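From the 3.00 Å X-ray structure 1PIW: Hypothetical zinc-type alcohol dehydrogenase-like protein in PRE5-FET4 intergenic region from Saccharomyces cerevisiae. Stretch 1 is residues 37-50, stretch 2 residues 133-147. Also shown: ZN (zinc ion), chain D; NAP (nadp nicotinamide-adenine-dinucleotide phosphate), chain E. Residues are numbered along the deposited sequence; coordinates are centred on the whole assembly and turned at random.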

# COMPACT_ATOMS: atom_id res chain seq x y z
N ASP A 37 -34.11 -17.75 -6.95
CA ASP A 37 -35.00 -17.01 -6.08
C ASP A 37 -34.89 -17.54 -4.67
O ASP A 37 -34.99 -18.74 -4.41
CB ASP A 37 -36.44 -17.09 -6.59
CG ASP A 37 -36.77 -15.97 -7.54
OD1 ASP A 37 -35.82 -15.38 -8.09
OD2 ASP A 37 -37.96 -15.66 -7.74
N ILE A 38 -34.66 -16.61 -3.75
CA ILE A 38 -34.51 -16.93 -2.35
C ILE A 38 -35.59 -16.27 -1.50
O ILE A 38 -35.86 -15.07 -1.63
CB ILE A 38 -33.11 -16.49 -1.86
CG1 ILE A 38 -32.04 -17.25 -2.64
CG2 ILE A 38 -32.97 -16.72 -0.37
CD1 ILE A 38 -30.75 -16.52 -2.78
N LYS A 39 -36.24 -17.07 -0.67
CA LYS A 39 -37.23 -16.52 0.22
C LYS A 39 -36.38 -16.26 1.46
O LYS A 39 -35.79 -17.18 2.03
CB LYS A 39 -38.33 -17.53 0.51
CG LYS A 39 -39.52 -16.90 1.22
CD LYS A 39 -40.62 -17.91 1.47
CE LYS A 39 -41.77 -17.26 2.21
NZ LYS A 39 -42.81 -18.25 2.63
N ILE A 40 -36.29 -14.99 1.86
CA ILE A 40 -35.47 -14.61 2.99
C ILE A 40 -36.03 -15.04 4.33
O ILE A 40 -37.22 -15.23 4.50
CB ILE A 40 -35.26 -13.10 3.01
CG1 ILE A 40 -34.89 -12.61 1.60
CG2 ILE A 40 -34.13 -12.75 3.96
CD1 ILE A 40 -34.76 -11.10 1.47
N GLU A 41 -35.13 -15.21 5.29
CA GLU A 41 -35.50 -15.61 6.63
C GLU A 41 -34.72 -14.78 7.65
O GLU A 41 -35.04 -14.77 8.85
CB GLU A 41 -35.22 -17.10 6.83
CG GLU A 41 -33.75 -17.47 6.74
CD GLU A 41 -33.52 -18.96 6.92
OE1 GLU A 41 -33.87 -19.74 6.01
OE2 GLU A 41 -32.98 -19.34 7.99
N ALA A 42 -33.68 -14.09 7.17
CA ALA A 42 -32.86 -13.22 8.00
C ALA A 42 -31.98 -12.33 7.13
O ALA A 42 -31.50 -12.76 6.08
CB ALA A 42 -31.99 -14.06 8.93
N CYS A 43 -31.78 -11.09 7.56
CA CYS A 43 -30.93 -10.16 6.82
C CYS A 43 -30.20 -9.25 7.79
O CYS A 43 -30.76 -8.80 8.78
CB CYS A 43 -31.74 -9.31 5.85
SG CYS A 43 -30.70 -8.19 4.88
N GLY A 44 -28.95 -8.97 7.48
CA GLY A 44 -28.16 -8.12 8.34
C GLY A 44 -28.19 -6.65 7.97
O GLY A 44 -28.10 -6.27 6.80
N VAL A 45 -28.34 -5.82 9.00
CA VAL A 45 -28.35 -4.37 8.84
C VAL A 45 -26.88 -3.93 8.78
O VAL A 45 -26.16 -4.00 9.77
CB VAL A 45 -29.06 -3.67 10.01
CG1 VAL A 45 -29.11 -2.17 9.78
CG2 VAL A 45 -30.47 -4.22 10.16
N CYS A 46 -26.46 -3.49 7.61
CA CYS A 46 -25.10 -3.06 7.38
C CYS A 46 -24.99 -1.54 7.30
O CYS A 46 -25.92 -0.87 6.83
CB CYS A 46 -24.61 -3.69 6.06
SG CYS A 46 -23.07 -3.00 5.39
N GLY A 47 -23.87 -0.99 7.75
CA GLY A 47 -23.65 0.45 7.68
C GLY A 47 -23.98 1.01 6.31
O GLY A 47 -24.53 2.11 6.20
N SER A 48 -23.66 0.26 5.26
CA SER A 48 -23.96 0.66 3.89
C SER A 48 -25.46 0.87 3.73
O SER A 48 -25.90 1.77 3.00
CB SER A 48 -23.50 -0.42 2.91
OG SER A 48 -22.10 -0.57 2.90
N ASP A 49 -26.25 0.03 4.39
CA ASP A 49 -27.70 0.16 4.32
C ASP A 49 -28.06 1.57 4.69
O ASP A 49 -28.92 2.18 4.05
CB ASP A 49 -28.40 -0.80 5.29
CG ASP A 49 -28.34 -2.24 4.84
OD1 ASP A 49 -27.83 -2.50 3.73
OD2 ASP A 49 -28.80 -3.13 5.59
N ILE A 50 -27.39 2.11 5.72
CA ILE A 50 -27.66 3.46 6.22
C ILE A 50 -27.20 4.54 5.25
O ILE A 50 -28.00 5.35 4.78
CB ILE A 50 -26.99 3.67 7.60
CG1 ILE A 50 -27.41 2.54 8.55
CG2 ILE A 50 -27.42 5.00 8.21
CD1 ILE A 50 -28.91 2.39 8.71
N GLY A 133 -34.15 -6.33 -3.32
CA GLY A 133 -33.98 -7.30 -2.23
C GLY A 133 -33.28 -6.90 -0.94
O GLY A 133 -32.62 -5.86 -0.88
N GLY A 134 -33.39 -7.75 0.08
CA GLY A 134 -32.77 -7.47 1.37
C GLY A 134 -33.80 -7.45 2.49
O GLY A 134 -34.09 -8.47 3.12
N TYR A 135 -34.35 -6.27 2.76
CA TYR A 135 -35.38 -6.15 3.77
C TYR A 135 -36.69 -6.49 3.06
O TYR A 135 -37.63 -5.70 3.05
CB TYR A 135 -35.49 -4.71 4.31
CG TYR A 135 -34.27 -4.17 5.02
CD1 TYR A 135 -33.08 -4.89 5.08
CD2 TYR A 135 -34.29 -2.89 5.59
CE1 TYR A 135 -31.96 -4.36 5.68
CE2 TYR A 135 -33.17 -2.36 6.19
CZ TYR A 135 -32.00 -3.10 6.22
OH TYR A 135 -30.85 -2.57 6.77
N ALA A 136 -36.75 -7.66 2.44
CA ALA A 136 -37.95 -8.06 1.74
C ALA A 136 -38.19 -9.54 1.91
O ALA A 136 -37.44 -10.21 2.60
CB ALA A 136 -37.82 -7.71 0.28
N ASN A 137 -39.24 -10.05 1.28
CA ASN A 137 -39.61 -11.46 1.37
C ASN A 137 -38.86 -12.37 0.40
O ASN A 137 -38.71 -13.57 0.65
CB ASN A 137 -41.12 -11.61 1.17
CG ASN A 137 -41.60 -11.03 -0.15
OD1 ASN A 137 -42.78 -11.12 -0.48
ND2 ASN A 137 -40.69 -10.42 -0.90
N TYR A 138 -38.39 -11.80 -0.71
CA TYR A 138 -37.65 -12.55 -1.71
C TYR A 138 -36.55 -11.73 -2.37
O TYR A 138 -36.66 -10.51 -2.50
CB TYR A 138 -38.57 -13.06 -2.83
CG TYR A 138 -39.65 -14.00 -2.39
CD1 TYR A 138 -40.94 -13.54 -2.18
CD2 TYR A 138 -39.39 -15.34 -2.17
CE1 TYR A 138 -41.95 -14.39 -1.75
CE2 TYR A 138 -40.39 -16.22 -1.75
CZ TYR A 138 -41.67 -15.73 -1.54
OH TYR A 138 -42.67 -16.57 -1.08
N VAL A 139 -35.50 -12.41 -2.81
CA VAL A 139 -34.42 -11.75 -3.51
C VAL A 139 -34.11 -12.64 -4.70
O VAL A 139 -34.14 -13.86 -4.59
CB VAL A 139 -33.17 -11.58 -2.61
CG1 VAL A 139 -32.50 -12.92 -2.38
CG2 VAL A 139 -32.21 -10.61 -3.24
N ARG A 140 -33.84 -12.02 -5.84
CA ARG A 140 -33.54 -12.73 -7.07
C ARG A 140 -32.08 -12.50 -7.38
O ARG A 140 -31.69 -11.37 -7.71
CB ARG A 140 -34.41 -12.20 -8.20
CG ARG A 140 -34.13 -12.79 -9.56
CD ARG A 140 -35.38 -12.72 -10.42
NE ARG A 140 -36.46 -13.47 -9.81
CZ ARG A 140 -37.74 -13.32 -10.12
NH1 ARG A 140 -38.09 -12.43 -11.04
NH2 ARG A 140 -38.66 -14.05 -9.52
N VAL A 141 -31.28 -13.56 -7.28
CA VAL A 141 -29.84 -13.46 -7.48
C VAL A 141 -29.21 -14.56 -8.32
O VAL A 141 -29.51 -15.73 -8.14
CB VAL A 141 -29.12 -13.45 -6.12
CG1 VAL A 141 -27.66 -13.12 -6.30
CG2 VAL A 141 -29.80 -12.47 -5.20
N HIS A 142 -28.30 -14.16 -9.21
CA HIS A 142 -27.57 -15.10 -10.07
C HIS A 142 -26.88 -16.10 -9.12
O HIS A 142 -26.23 -15.70 -8.16
CB HIS A 142 -26.54 -14.29 -10.87
CG HIS A 142 -25.66 -15.12 -11.75
ND1 HIS A 142 -24.94 -16.19 -11.29
CD2 HIS A 142 -25.30 -14.96 -13.05
CE1 HIS A 142 -24.17 -16.66 -12.26
NE2 HIS A 142 -24.37 -15.93 -13.34
N GLU A 143 -27.04 -17.39 -9.40
CA GLU A 143 -26.48 -18.45 -8.55
C GLU A 143 -25.02 -18.33 -8.16
O GLU A 143 -24.64 -18.77 -7.08
CB GLU A 143 -26.68 -19.81 -9.20
CG GLU A 143 -25.86 -19.99 -10.44
CD GLU A 143 -25.98 -21.38 -11.02
OE1 GLU A 143 -25.37 -21.65 -12.07
OE2 GLU A 143 -26.70 -22.22 -10.41
N HIS A 144 -24.20 -17.76 -9.02
CA HIS A 144 -22.79 -17.64 -8.70
C HIS A 144 -22.57 -16.89 -7.41
O HIS A 144 -21.55 -17.06 -6.76
CB HIS A 144 -22.03 -16.90 -9.79
CG HIS A 144 -20.59 -16.66 -9.44
ND1 HIS A 144 -19.59 -17.57 -9.70
CD2 HIS A 144 -20.00 -15.63 -8.79
CE1 HIS A 144 -18.45 -17.11 -9.23
NE2 HIS A 144 -18.66 -15.94 -8.67
N PHE A 145 -23.54 -16.05 -7.03
CA PHE A 145 -23.41 -15.23 -5.83
C PHE A 145 -24.23 -15.68 -4.67
O PHE A 145 -24.50 -14.91 -3.76
CB PHE A 145 -23.72 -13.78 -6.16
CG PHE A 145 -22.70 -13.13 -7.05
CD1 PHE A 145 -22.74 -13.31 -8.43
CD2 PHE A 145 -21.66 -12.39 -6.51
CE1 PHE A 145 -21.76 -12.77 -9.25
CE2 PHE A 145 -20.67 -11.85 -7.32
CZ PHE A 145 -20.72 -12.04 -8.69
N VAL A 146 -24.63 -16.94 -4.68
CA VAL A 146 -25.41 -17.48 -3.59
C VAL A 146 -24.54 -18.55 -2.94
O VAL A 146 -23.99 -19.41 -3.62
CB VAL A 146 -26.70 -18.10 -4.10
CG1 VAL A 146 -27.59 -18.45 -2.93
CG2 VAL A 146 -27.40 -17.14 -5.05
N VAL A 147 -24.39 -18.49 -1.63
CA VAL A 147 -23.56 -19.48 -0.97
C VAL A 147 -24.36 -20.35 -0.03
O VAL A 147 -25.46 -19.98 0.40
CB VAL A 147 -22.42 -18.83 -0.15
CG1 VAL A 147 -21.41 -18.19 -1.07
CG2 VAL A 147 -22.99 -17.82 0.81
ZN ZN D . -22.07 -3.99 3.41
PA NAP E . -21.15 0.48 11.93
O1A NAP E . -21.72 1.46 11.07
O2A NAP E . -21.90 -0.50 12.83
O5B NAP E . -20.07 1.21 12.85
C5B NAP E . -19.03 2.00 12.22
C4B NAP E . -18.02 2.13 13.39
O4B NAP E . -16.84 2.91 12.90
C3B NAP E . -18.50 2.95 14.62
O3B NAP E . -19.07 2.04 15.57
C2B NAP E . -17.23 3.64 15.08
O2B NAP E . -16.38 2.83 15.88
C1B NAP E . -16.52 4.01 13.75
N9A NAP E . -16.94 5.37 13.31
C8A NAP E . -18.17 5.93 13.01
N7A NAP E . -18.12 7.21 12.66
C5A NAP E . -16.77 7.52 12.75
C6A NAP E . -16.10 8.74 12.50
N6A NAP E . -16.65 9.91 12.12
N1A NAP E . -14.71 8.76 12.67
C2A NAP E . -14.02 7.61 13.07
N3A NAP E . -14.65 6.39 13.32
C4A NAP E . -16.03 6.39 13.15
O3 NAP E . -20.19 -0.47 11.12
PN NAP E . -20.16 -0.99 9.65
O1N NAP E . -21.51 -1.35 9.19
O2N NAP E . -19.16 -2.06 9.66
O5D NAP E . -19.67 0.26 8.85
C5D NAP E . -19.92 0.28 7.44
C4D NAP E . -18.79 0.97 6.78
O4D NAP E . -18.07 -0.04 6.02
C3D NAP E . -19.27 2.03 5.76
O3D NAP E . -18.45 3.21 5.76
C2D NAP E . -19.25 1.27 4.45
O2D NAP E . -19.10 2.10 3.33
C1D NAP E . -18.10 0.34 4.60
P2B NAP E . -15.56 3.37 17.15
O1X NAP E . -14.30 3.99 16.59
O2X NAP E . -16.51 4.37 17.71
O3X NAP E . -15.27 2.17 17.98

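Stretch 2 approaches stretch 1 first through a glycine turn and a buried tyrosine, then runs alongside it as an antiparallel β-strand; together the two segments bury 784 Å², both sides summed. Gly133 has a positive phi, and a CB at this position would clash with CG2 of Val139, so the absence of a side chain suits the tight path of the chain. Gly134 adopts backbone angles that would jam a CB against the preceding carbonyl oxygen. Gly134 O lies 3.2 Å from Ile40 CD1 and 3.7 Å from Cys43 CB, bringing the turn up against two buried side chains of stretch 1.

The CA-to-CB bond of Tyr135 points away from stretch 1, but with chi1 in the m well the ring swings back and its end comes nearer. Cys43 SG meets the ring at its edge, 4.1 Å from Tyr135 CD1, and the methyl group Val45 CG1 packs 3.5 Å from Tyr135 OH. The phenol also donates a very short hydrogen bond, 2.4 Å from Tyr135 OH to Asp49 OD2. A tyrosine fits here because its ring packs beside Cys43 and Val45 while its hydroxyl gives the buried Asp49 carboxylate one of its hydrogen bonds. The same Asp49 OD2 also accepts from Cys46 N at 3.1 Å, so the tyrosine is tied to the start of the helix, where Cys46 SG binds the zinc ion at a distance of 2.4 Å from ZN.

At Ala136 the main chain supplies the contact: Ala136 O lies 3.0 Å from Ile40 CD1. Asn137 likewise contributes through its backbone, its CA-to-CB bond pointing away from stretch 1; its carbonyl accepts a hydrogen bond from the amide of Ile40, with Ile40 N to Asn137 O at 3.1 Å.

The paired strands begin at Tyr138, which stands opposite Lys39 in a non-hydrogen-bonded pair. The extended lysine lays its aliphatic part near the aromatic ring, with Lys39 CG 3.2 Å from Tyr138 CE2, a contact that suits a long side chain at an exposed position. Val139 and Ile38 form the next pair, joined by two reciprocal hydrogen bonds: Ile38 N to Val139 O and Val139 N to Ile38 O, both 2.9 Å. Their side chains share the other face of the sheet and pack with Ile38 CB 3.7 Å from Val139 CG1, a buried apolar contact appropriate to two branched aliphatic residues.

Arg140 returns to the face occupied by Tyr138 and Lys39. Opposite it, the Asp37 carboxylate meets the guanidinium of Arg140 at its edge, and two nearly linear hydrogen bonds form a bidentate salt bridge, Arg140 NE to Asp37 OD1 at 2.6 Å and Arg140 NH2 to Asp37 OD2 at 2.5 Å. This pairing offsets the charge of a buried aspartate. Beyond the strand and the short 3-10 segment, Val146 points toward stretch 1, and Val146 CG1 packs 3.7 Å from Ile38 CD1, extending the apolar cluster begun by Val139.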